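Long-range contacts in 24-sterol C-methyltransferase (Haloferax volcanii, PDB 6F5Z), which binds S-adenosyl-L-homocysteine and is probably an S-adenosylmethionine-dependent methyltransferase, whose substrate is not established, that forms a complex with the activator protein Trm112: residues E20-W24 with S49-A55; H25-A30 with I185-I190; A30-V36 with D105-S109. The contacts are given in a common frame with arbitrary orientation. Residue numbers count along the deposited sequence, not the author numbering.

Interaction 1. Residues E20-W24 with S49-A55; sequences EDRHW and SGYALRA. With SAH (S-adenosyl-L-homocysteine), chain G.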
loop_
_atom_site.group_PDB
_atom_site.type_symbol
_atom_site.label_atom_id
_atom_site.label_comp_id
_atom_site.label_asym_id
_atom_site.label_seq_id
_atom_site.Cartn_x
_atom_site.Cartn_y
_atom_site.Cartn_z
ATOM N N GLU B 20 8.896 -4.258 -21.992
ATOM C CA GLU B 20 7.598 -4.633 -21.440
ATOM C C GLU B 20 7.645 -6.058 -20.935
ATOM O O GLU B 20 7.220 -6.338 -19.814
ATOM C CB GLU B 20 6.521 -4.449 -22.542
ATOM C CG GLU B 20 5.211 -5.152 -22.237
ATOM C CD GLU B 20 4.148 -5.024 -23.308
ATOM O OE1 GLU B 20 4.207 -4.067 -24.115
ATOM O OE2 GLU B 20 3.198 -5.842 -23.262
ATOM N N ASP B 21 8.160 -6.983 -21.773
ATOM C CA ASP B 21 8.161 -8.387 -21.356
ATOM C C ASP B 21 8.959 -8.649 -20.084
ATOM O O ASP B 21 8.527 -9.442 -19.232
ATOM C CB ASP B 21 8.634 -9.296 -22.504
ATOM C CG ASP B 21 7.677 -9.340 -23.689
ATOM O OD1 ASP B 21 6.457 -9.103 -23.483
ATOM O OD2 ASP B 21 8.143 -9.622 -24.821
ATOM N N ARG B 22 10.088 -7.953 -19.937
ATOM C CA ARG B 22 10.928 -8.120 -18.740
ATOM C C ARG B 22 10.270 -7.427 -17.521
ATOM O O ARG B 22 10.151 -8.023 -16.452
ATOM C CB ARG B 22 12.325 -7.507 -18.953
ATOM C CG ARG B 22 13.154 -8.261 -19.999
ATOM C CD ARG B 22 14.613 -7.819 -20.052
ATOM N NE ARG B 22 14.774 -6.423 -20.465
ATOM C CZ ARG B 22 14.801 -5.997 -21.726
ATOM N NH1 ARG B 22 14.956 -4.709 -21.992
ATOM N NH2 ARG B 22 14.665 -6.854 -22.729
ATOM N N HIS B 23 9.845 -6.173 -17.709
ATOM C CA HIS B 23 9.298 -5.394 -16.604
ATOM C C HIS B 23 7.970 -5.913 -16.108
ATOM O O HIS B 23 7.667 -5.792 -14.906
ATOM C CB HIS B 23 9.202 -3.923 -17.005
ATOM C CG HIS B 23 10.563 -3.367 -17.281
ATOM N ND1 HIS B 23 10.749 -2.277 -18.107
ATOM C CD2 HIS B 23 11.776 -3.813 -16.867
ATOM C CE1 HIS B 23 12.063 -2.084 -18.161
ATOM N NE2 HIS B 23 12.717 -2.974 -17.427
ATOM N N TRP B 24 7.178 -6.539 -17.010
ATOM C CA TRP B 24 5.889 -7.106 -16.598
ATOM C C TRP B 24 6.041 -8.118 -15.478
ATOM O O TRP B 24 5.118 -8.284 -14.662
ATOM C CB TRP B 24 5.242 -7.819 -17.804
ATOM C CG TRP B 24 3.906 -8.427 -17.498
ATOM C CD1 TRP B 24 3.579 -9.757 -17.526
ATOM C CD2 TRP B 24 2.701 -7.721 -17.177
ATOM N NE1 TRP B 24 2.242 -9.922 -17.244
ATOM C CE2 TRP B 24 1.676 -8.680 -17.045
ATOM C CE3 TRP B 24 2.383 -6.359 -17.024
ATOM C CZ2 TRP B 24 0.359 -8.322 -16.710
ATOM C CZ3 TRP B 24 1.085 -6.003 -16.685
ATOM C CH2 TRP B 24 0.094 -6.975 -16.513
ATOM N N SER B 49 6.158 1.201 -23.830
ATOM C CA SER B 49 5.184 0.616 -24.780
ATOM C C SER B 49 3.719 0.924 -24.403
ATOM O O SER B 49 2.822 0.548 -25.154
ATOM C CB SER B 49 5.328 -0.903 -24.862
ATOM O OG SER B 49 4.767 -1.488 -23.697
ATOM N N GLY B 50 3.492 1.525 -23.229
ATOM C CA GLY B 50 2.141 1.833 -22.756
ATOM C C GLY B 50 1.439 0.664 -22.077
ATOM O O GLY B 50 0.251 0.779 -21.746
ATOM N N TYR B 51 2.146 -0.446 -21.805
ATOM C CA TYR B 51 1.498 -1.644 -21.292
ATOM C C TYR B 51 0.780 -1.456 -19.963
ATOM O O TYR B 51 -0.188 -2.161 -19.684
ATOM C CB TYR B 51 2.486 -2.822 -21.220
ATOM C CG TYR B 51 3.518 -2.675 -20.117
ATOM C CD1 TYR B 51 3.233 -3.079 -18.810
ATOM C CD2 TYR B 51 4.757 -2.078 -20.362
ATOM C CE1 TYR B 51 4.173 -2.941 -17.785
ATOM C CE2 TYR B 51 5.693 -1.908 -19.337
ATOM C CZ TYR B 51 5.386 -2.331 -18.047
ATOM O OH TYR B 51 6.278 -2.114 -17.014
ATOM N N ALA B 52 1.303 -0.554 -19.106
ATOM C CA ALA B 52 0.689 -0.403 -17.789
ATOM C C ALA B 52 -0.711 0.160 -17.910
ATOM O O ALA B 52 -1.601 -0.274 -17.180
ATOM C CB ALA B 52 1.540 0.518 -16.943
ATOM N N LEU B 53 -0.924 1.128 -18.813
ATOM C CA LEU B 53 -2.257 1.677 -19.012
ATOM C C LEU B 53 -3.194 0.630 -19.575
ATOM O O LEU B 53 -4.348 0.542 -19.175
ATOM C CB LEU B 53 -2.254 2.904 -19.923
ATOM C CG LEU B 53 -1.534 4.118 -19.365
ATOM C CD1 LEU B 53 -1.495 5.220 -20.403
ATOM C CD2 LEU B 53 -2.248 4.637 -18.081
ATOM N N ARG B 54 -2.712 -0.159 -20.555
ATOM C CA ARG B 54 -3.576 -1.204 -21.114
ATOM C C ARG B 54 -3.932 -2.242 -20.054
ATOM O O ARG B 54 -5.081 -2.675 -20.002
ATOM C CB ARG B 54 -2.922 -1.875 -22.324
ATOM C CG ARG B 54 -2.858 -0.933 -23.513
ATOM C CD ARG B 54 -2.350 -1.586 -24.827
ATOM N NE ARG B 54 -0.984 -2.121 -24.698
ATOM C CZ ARG B 54 0.114 -1.393 -24.882
ATOM N NH1 ARG B 54 0.021 -0.109 -25.229
ATOM N NH2 ARG B 54 1.308 -1.949 -24.757
ATOM N N ALA B 55 -2.978 -2.627 -19.179
ATOM C CA ALA B 55 -3.229 -3.575 -18.102
ATOM C C ALA B 55 -4.215 -2.994 -17.098
ATOM O O ALA B 55 -5.128 -3.706 -16.657
ATOM C CB ALA B 55 -1.929 -3.944 -17.389
HETATM N N SAH G . 7.634 2.161 -18.068
HETATM C CA SAH G . 8.182 1.415 -19.232
HETATM C CB SAH G . 9.460 2.078 -19.883
HETATM C CG SAH G . 10.658 2.118 -18.939
HETATM S SD SAH G . 12.106 2.873 -19.769
HETATM C C SAH G . 8.511 -0.058 -18.874
HETATM O O SAH G . 8.228 -0.395 -17.646
HETATM O OXT SAH G . 8.978 -0.826 -19.685
HETATM C "C5'" SAH G . 12.026 4.603 -19.246
HETATM C "C4'" SAH G . 11.021 5.428 -20.028
HETATM O "O4'" SAH G . 10.977 6.751 -19.433
HETATM C "C3'" SAH G . 11.459 5.614 -21.486
HETATM O "O3'" SAH G . 10.412 5.324 -22.412
HETATM C "C2'" SAH G . 12.003 7.046 -21.518
HETATM O "O2'" SAH G . 11.900 7.710 -22.776
HETATM C "C1'" SAH G . 11.168 7.734 -20.438
HETATM N N9 SAH G . 11.815 8.890 -19.812
HETATM C C8 SAH G . 13.044 8.920 -19.199
HETATM N N7 SAH G . 13.354 10.083 -18.680
HETATM C C5 SAH G . 12.251 10.875 -18.965
HETATM C C6 SAH G . 11.951 12.228 -18.686
HETATM N N6 SAH G . 12.786 13.067 -18.058
HETATM N N1 SAH G . 10.760 12.712 -19.119
HETATM C C2 SAH G . 9.942 11.900 -19.803
HETATM N N3 SAH G . 10.115 10.614 -20.124
HETATM C C4 SAH G . 11.297 10.152 -19.667
HETATM O O HOH W 1 0.763 -4.741 -23.721
#
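Tyr51 reaches across from the first turn of helix 51-60 and lays its ring among Glu20, His23 and Trp24, which stand at positions i, i+3 and i+4 on helix 16-33. The carboxylate of Glu20 packs on the base of this side chain (Glu20 CD to Tyr51 CB, 3.5 Å), His23 CB lies 3.4 Å from Tyr51 OH, and Trp24 CE3 meets Tyr51 CD1 at 3.8 Å. The axes of segments 20-24 and 51-55 come no closer than 12.0 Å and cross at -59°, so long side chains have to fill the gap; Trp24 does so at its outer end, where CZ3 touches Ala55 CB at 3.7 Å.

Ser49 and Gly50 belong to the turn between strand 41-45 and helix 51-60, the glycine-rich cofactor loop of Rossmann-like class I methyltransferases. Gly50 occupies the N-cap position with positive phi, and S-adenosyl-L-homocysteine lies beside this turn. Its carboxylate is held from both segments: Tyr51 OH donates to SAH O at 2.7 Å and His23 ND1 to SAH OXT at 2.8 Å, so each helix supplies a donor at the amino-acid end of the cofactor. At the CB end of Tyr51 a polar network ties Glu20 to the loop. Ser49 OG donates to Glu20 OE1 (2.7 Å), and Arg54 NH2 forms a long salt bridge with Glu20 OE1 (3.6 Å), supplemented by water 1 between Glu20 OE2 and Arg54 NH2. The same guanidinium turns back on its own segment, with Arg54 NH1 and NH2 each 2.9 Å from Ser49 O, while Lys17 gives Glu20 a second cationic partner.

Interaction 2. Residues H25-A30 with I185-I190; sequences HTAKHA and IADLDI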
loop_
_atom_site.group_PDB
_atom_site.type_symbol
_atom_site.label_atom_id
_atom_site.label_comp_id
_atom_site.label_asym_id
_atom_site.label_seq_id
_atom_site.Cartn_x
_atom_site.Cartn_y
_atom_site.Cartn_z
ATOM N N HIS B 25 7.193 -8.835 -15.424
ATOM C CA HIS B 25 7.380 -9.849 -14.381
ATOM C C HIS B 25 7.113 -9.313 -12.986
ATOM O O HIS B 25 6.598 -10.044 -12.135
ATOM C CB HIS B 25 8.815 -10.387 -14.369
ATOM C CG HIS B 25 9.239 -11.072 -15.635
ATOM N ND1 HIS B 25 10.576 -11.350 -15.871
ATOM C CD2 HIS B 25 8.512 -11.470 -16.708
ATOM C CE1 HIS B 25 10.622 -11.939 -17.066
ATOM N NE2 HIS B 25 9.421 -12.016 -17.623
ATOM N N THR B 26 7.475 -8.044 -12.747
ATOM C CA THR B 26 7.204 -7.470 -11.410
ATOM C C THR B 26 6.081 -6.435 -11.489
ATOM O O THR B 26 5.312 -6.273 -10.532
ATOM C CB THR B 26 8.458 -6.872 -10.789
ATOM O OG1 THR B 26 8.972 -5.847 -11.639
ATOM C CG2 THR B 26 9.514 -7.938 -10.521
ATOM N N ALA B 27 6.012 -5.690 -12.614
ATOM C CA ALA B 27 4.964 -4.651 -12.755
ATOM C C ALA B 27 3.570 -5.233 -12.602
ATOM O O ALA B 27 2.678 -4.555 -12.065
ATOM C CB ALA B 27 5.050 -3.956 -14.114
ATOM N N LYS B 28 3.352 -6.489 -13.053
ATOM C CA LYS B 28 2.005 -7.040 -12.932
ATOM C C LYS B 28 1.548 -7.045 -11.476
ATOM O O LYS B 28 0.347 -6.830 -11.234
ATOM C CB LYS B 28 1.961 -8.455 -13.512
ATOM C CG LYS B 28 2.774 -9.496 -12.788
ATOM C CD LYS B 28 2.716 -10.855 -13.532
ATOM C CE LYS B 28 3.547 -11.902 -12.841
ATOM N NZ LYS B 28 3.662 -13.128 -13.678
ATOM N N HIS B 29 2.460 -7.296 -10.529
ATOM C CA HIS B 29 2.099 -7.385 -9.112
ATOM C C HIS B 29 1.881 -6.013 -8.537
ATOM O O HIS B 29 0.972 -5.823 -7.720
ATOM C CB HIS B 29 3.190 -8.095 -8.307
ATOM C CG HIS B 29 3.330 -9.536 -8.671
ATOM N ND1 HIS B 29 2.280 -10.422 -8.510
ATOM C CD2 HIS B 29 4.384 -10.195 -9.208
ATOM C CE1 HIS B 29 2.737 -11.604 -8.895
ATOM N NE2 HIS B 29 3.988 -11.515 -9.354
ATOM N N ALA B 30 2.713 -5.042 -8.938
ATOM C CA ALA B 30 2.549 -3.673 -8.416
ATOM C C ALA B 30 1.238 -3.070 -8.946
ATOM O O ALA B 30 0.489 -2.447 -8.199
ATOM C CB ALA B 30 3.725 -2.802 -8.842
ATOM N N ILE B 185 9.389 -6.523 -4.801
ATOM C CA ILE B 185 8.593 -7.469 -5.578
ATOM C C ILE B 185 9.573 -8.335 -6.363
ATOM O O ILE B 185 10.304 -7.829 -7.232
ATOM C CB ILE B 185 7.642 -6.706 -6.529
ATOM C CG1 ILE B 185 6.676 -5.818 -5.663
ATOM C CG2 ILE B 185 6.813 -7.718 -7.355
ATOM C CD1 ILE B 185 5.718 -4.987 -6.521
ATOM N N ALA B 186 9.600 -9.634 -6.020
ATOM C CA ALA B 186 10.538 -10.530 -6.676
ATOM C C ALA B 186 10.147 -10.786 -8.124
ATOM O O ALA B 186 8.938 -10.810 -8.468
ATOM C CB ALA B 186 10.588 -11.853 -5.940
ATOM N N ASP B 187 11.178 -11.039 -8.978
ATOM C CA ASP B 187 10.962 -11.464 -10.353
ATOM C C ASP B 187 11.172 -12.973 -10.287
ATOM O O ASP B 187 12.310 -13.455 -10.169
ATOM C CB ASP B 187 11.938 -10.796 -11.328
ATOM C CG ASP B 187 11.753 -11.279 -12.754
ATOM O OD1 ASP B 187 11.153 -12.363 -12.940
ATOM O OD2 ASP B 187 12.162 -10.557 -13.681
ATOM N N LEU B 188 10.063 -13.709 -10.363
ATOM C CA LEU B 188 10.096 -15.184 -10.278
ATOM C C LEU B 188 10.084 -15.809 -11.659
ATOM O O LEU B 188 10.221 -17.033 -11.772
ATOM C CB LEU B 188 8.865 -15.685 -9.516
ATOM C CG LEU B 188 8.717 -15.250 -8.050
ATOM C CD1 LEU B 188 7.520 -15.941 -7.397
ATOM C CD2 LEU B 188 9.979 -15.486 -7.241
ATOM N N ASP B 189 9.867 -15.012 -12.700
ATOM C CA ASP B 189 9.728 -15.525 -14.057
ATOM C C ASP B 189 11.022 -15.679 -14.784
ATOM O O ASP B 189 11.140 -16.558 -15.639
ATOM C CB ASP B 189 8.792 -14.643 -14.883
ATOM C CG ASP B 189 7.385 -14.725 -14.344
ATOM O OD1 ASP B 189 6.851 -15.848 -14.268
ATOM O OD2 ASP B 189 6.861 -13.680 -13.890
ATOM N N ILE B 190 11.981 -14.795 -14.534
ATOM C CA ILE B 190 13.244 -14.898 -15.263
ATOM C C ILE B 190 13.942 -16.216 -14.928
ATOM O O ILE B 190 14.034 -16.604 -13.758
ATOM C CB ILE B 190 14.152 -13.646 -15.030
ATOM C CG1 ILE B 190 15.356 -13.670 -15.992
ATOM C CG2 ILE B 190 14.557 -13.501 -13.553
ATOM C CD1 ILE B 190 16.170 -12.348 -16.076
HETATM O O HOH W 2 7.556 -12.605 -11.508
HETATM O O HOH W 3 5.333 -12.600 -15.854
#
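The helical segment 25-30, kinked where several backbone amides lack a bond to the preceding turn, faces an irregular chain that leaves strand 178-185; the nearest CA atoms are those of Thr26 and Asp187, 5.6 Å apart. Here His25 ND1 donates to Asp187 OD2 (2.8 Å), a His-carboxylate hydrogen bond, and Asp189 CB sits over the imidazole face in a CH-pi contact, 3.6 Å from the ring centroid. OD1 of Asp187 also accepts from the amides of Asp189 and Ile190, both at 3.0 Å, an Asx turn and Asx motif that fold residues 187-190 around this carboxylate. The contact thus ties helix 16-33 to the connection between strand 178-185 and helix 206-216, whose Arg214 bonds Asp187 O and Ile190 O. Farther out, Lys28 NZ makes a 3.3 Å salt bridge with Asp189 OD2, and waters 2 and 3 both donate to that oxygen. The strand end is apolar: Ile185 CD1 meets Ala30 CB and Ile185 CG2 meets His29 CB, each at 3.8 Å. Between these zones Thr26 CG2 packs on Ile185 O (3.4 Å), while its hydroxyl is hydrogen-bonded to Thr218.

Interaction 3. Residues A30-V36 with D105-S109; sequences ALARMPV and DHVWS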
loop_
_atom_site.group_PDB
_atom_site.type_symbol
_atom_site.label_atom_id
_atom_site.label_comp_id
_atom_site.label_asym_id
_atom_site.label_seq_id
_atom_site.Cartn_x
_atom_site.Cartn_y
_atom_site.Cartn_z
ATOM N N ALA B 30 2.713 -5.042 -8.938
ATOM C CA ALA B 30 2.549 -3.673 -8.416
ATOM C C ALA B 30 1.238 -3.070 -8.946
ATOM O O ALA B 30 0.489 -2.447 -8.199
ATOM C CB ALA B 30 3.725 -2.802 -8.842
ATOM N N LEU B 31 0.926 -3.285 -10.238
ATOM C CA LEU B 31 -0.298 -2.745 -10.821
ATOM C C LEU B 31 -1.522 -3.318 -10.131
ATOM O O LEU B 31 -2.512 -2.604 -9.903
ATOM C CB LEU B 31 -0.375 -3.067 -12.322
ATOM C CG LEU B 31 0.639 -2.289 -13.137
ATOM C CD1 LEU B 31 0.897 -2.949 -14.520
ATOM C CD2 LEU B 31 0.204 -0.845 -13.328
ATOM N N ALA B 32 -1.444 -4.615 -9.759
ATOM C CA ALA B 32 -2.600 -5.262 -9.137
ATOM C C ALA B 32 -2.928 -4.664 -7.785
ATOM O O ALA B 32 -4.065 -4.860 -7.323
ATOM C CB ALA B 32 -2.367 -6.755 -8.986
ATOM N N ARG B 33 -1.975 -3.966 -7.155
ATOM C CA ARG B 33 -2.176 -3.386 -5.823
ATOM C C ARG B 33 -2.911 -2.057 -5.931
ATOM O O ARG B 33 -3.418 -1.576 -4.888
ATOM C CB ARG B 33 -0.806 -3.143 -5.139
ATOM C CG ARG B 33 -0.130 -4.436 -4.784
ATOM C CD ARG B 33 1.242 -4.245 -4.174
ATOM N NE ARG B 33 1.950 -5.527 -4.095
ATOM C CZ ARG B 33 3.027 -5.745 -3.350
ATOM N NH1 ARG B 33 3.526 -4.781 -2.593
ATOM N NH2 ARG B 33 3.628 -6.929 -3.376
ATOM N N MET B 34 -2.874 -1.379 -7.120
ATOM C CA MET B 34 -3.400 -0.016 -7.217
ATOM C C MET B 34 -4.872 0.040 -6.888
ATOM O O MET B 34 -5.648 -0.764 -7.418
ATOM C CB MET B 34 -3.107 0.598 -8.592
ATOM C CG MET B 34 -1.657 0.755 -8.804
ATOM S SD MET B 34 -1.305 1.636 -10.358
ATOM C CE MET B 34 -1.763 3.360 -9.917
ATOM N N PRO B 35 -5.273 1.011 -6.035
ATOM C CA PRO B 35 -6.684 1.074 -5.594
ATOM C C PRO B 35 -7.573 1.826 -6.578
ATOM O O PRO B 35 -8.269 2.782 -6.232
ATOM C CB PRO B 35 -6.555 1.847 -4.275
ATOM C CG PRO B 35 -5.467 2.782 -4.539
ATOM C CD PRO B 35 -4.441 2.028 -5.350
ATOM N N VAL B 36 -7.518 1.398 -7.835
ATOM C CA VAL B 36 -8.295 2.023 -8.904
ATOM C C VAL B 36 -9.756 1.707 -8.761
ATOM O O VAL B 36 -10.122 0.541 -8.553
ATOM C CB VAL B 36 -7.777 1.443 -10.254
ATOM C CG1 VAL B 36 -8.702 1.817 -11.418
ATOM C CG2 VAL B 36 -6.351 1.903 -10.521
ATOM N N ASP B 105 -6.377 10.869 -10.826
ATOM C CA ASP B 105 -6.673 9.998 -9.681
ATOM C C ASP B 105 -5.452 9.228 -9.198
ATOM O O ASP B 105 -5.297 9.048 -7.988
ATOM C CB ASP B 105 -7.805 9.024 -10.025
ATOM C CG ASP B 105 -9.123 9.744 -10.317
ATOM O OD1 ASP B 105 -9.651 10.400 -9.403
ATOM O OD2 ASP B 105 -9.534 9.776 -11.492
ATOM N N HIS B 106 -4.616 8.712 -10.143
ATOM C CA HIS B 106 -3.417 7.980 -9.741
ATOM C C HIS B 106 -2.322 8.179 -10.765
ATOM O O HIS B 106 -2.605 8.426 -11.949
ATOM C CB HIS B 106 -3.667 6.468 -9.620
ATOM C CG HIS B 106 -4.790 6.117 -8.715
ATOM N ND1 HIS B 106 -6.083 5.885 -9.204
ATOM C CD2 HIS B 106 -4.797 6.042 -7.369
ATOM C CE1 HIS B 106 -6.823 5.669 -8.128
ATOM N NE2 HIS B 106 -6.118 5.764 -7.003
ATOM N N VAL B 107 -1.075 8.094 -10.289
ATOM C CA VAL B 107 0.093 8.177 -11.189
ATOM C C VAL B 107 0.872 6.876 -10.977
ATOM O O VAL B 107 1.083 6.428 -9.841
ATOM C CB VAL B 107 0.981 9.397 -10.819
ATOM C CG1 VAL B 107 2.279 9.413 -11.638
ATOM C CG2 VAL B 107 0.215 10.699 -11.048
ATOM N N TRP B 108 1.317 6.277 -12.097
ATOM C CA TRP B 108 2.126 5.080 -12.129
ATOM C C TRP B 108 3.438 5.417 -12.825
ATOM O O TRP B 108 3.448 6.162 -13.804
ATOM C CB TRP B 108 1.410 4.012 -12.995
ATOM C CG TRP B 108 2.302 2.899 -13.477
ATOM C CD1 TRP B 108 2.971 2.844 -14.672
ATOM C CD2 TRP B 108 2.692 1.729 -12.737
ATOM N NE1 TRP B 108 3.717 1.671 -14.747
ATOM C CE2 TRP B 108 3.588 0.989 -13.555
ATOM C CE3 TRP B 108 2.371 1.235 -11.453
ATOM C CZ2 TRP B 108 4.083 -0.261 -13.170
ATOM C CZ3 TRP B 108 2.900 0.015 -11.049
ATOM C CH2 TRP B 108 3.784 -0.699 -11.894
ATOM N N SER B 109 4.536 4.849 -12.347
ATOM C CA SER B 109 5.784 4.943 -13.078
ATOM C C SER B 109 6.617 3.693 -12.810
ATOM O O SER B 109 6.846 3.331 -11.657
ATOM C CB SER B 109 6.527 6.227 -12.737
ATOM O OG SER B 109 7.744 6.312 -13.464
#
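Trp108 and His106, two residues apart on strand 104-110, both point toward the end of helix 16-33, whereas Val107 between them faces away. With chi1 t and chi2 near -93°, the Trp108 indole turns one face to Leu31 and its edge to Ala30. Leu31, in its m,t rotamer, brings CD2 over the six-membered ring in a CH-pi contact 3.5 Å from the centroid and 9° off the normal; Ala30 CB lies 3.7 Å from Trp108 CZ3. Met34 is m,t,p, and this final turn sends its methyl toward the strand: CE lies 3.7 Å from His106 CB, while SD makes an oblique Met-aromatic contact 5.1 Å from the centroid of the Trp108 six-membered ring. Past the helix, Pro35 forms the centre of an inverse gamma turn that leads the chain beside His106, whose CE1 is 3.7 Å from Pro35 O and 4.0 Å from Val36 CA. Pro35 also packs on Ala180 of the second subunit, another copy of this protein. A helix and the loop after it packed on a central strand, with no hydrogen bond between them, is how the helical layers cover the sheet in the Rossmann-like alpha/beta/alpha fold of methyltransferases.

Overall arrangement
All three interactions draw on helix 16-33, meeting different elements along its length. Interaction 3, at the C-terminal end, is buried throughout and has no hydrogen bond across it, being made mainly by apolar side chains. The other two are partly buried and more polar: interaction 1 joins the helix to the cofactor loop, the start of helix 51-60 and the ligand, and interaction 2 to the chain after strand 178-185, outermost of the sheet within this chain, where a salt bridge and two waters lie toward the exposed side and apolar contacts toward the strand. Interactions 2 and 3 share Ala30. Trp108 NE1 lies 3.3 Å from Ala52 CB, and Tyr51 OH 3.6 Å from Ala27 CB, linking interactions 1 and 2.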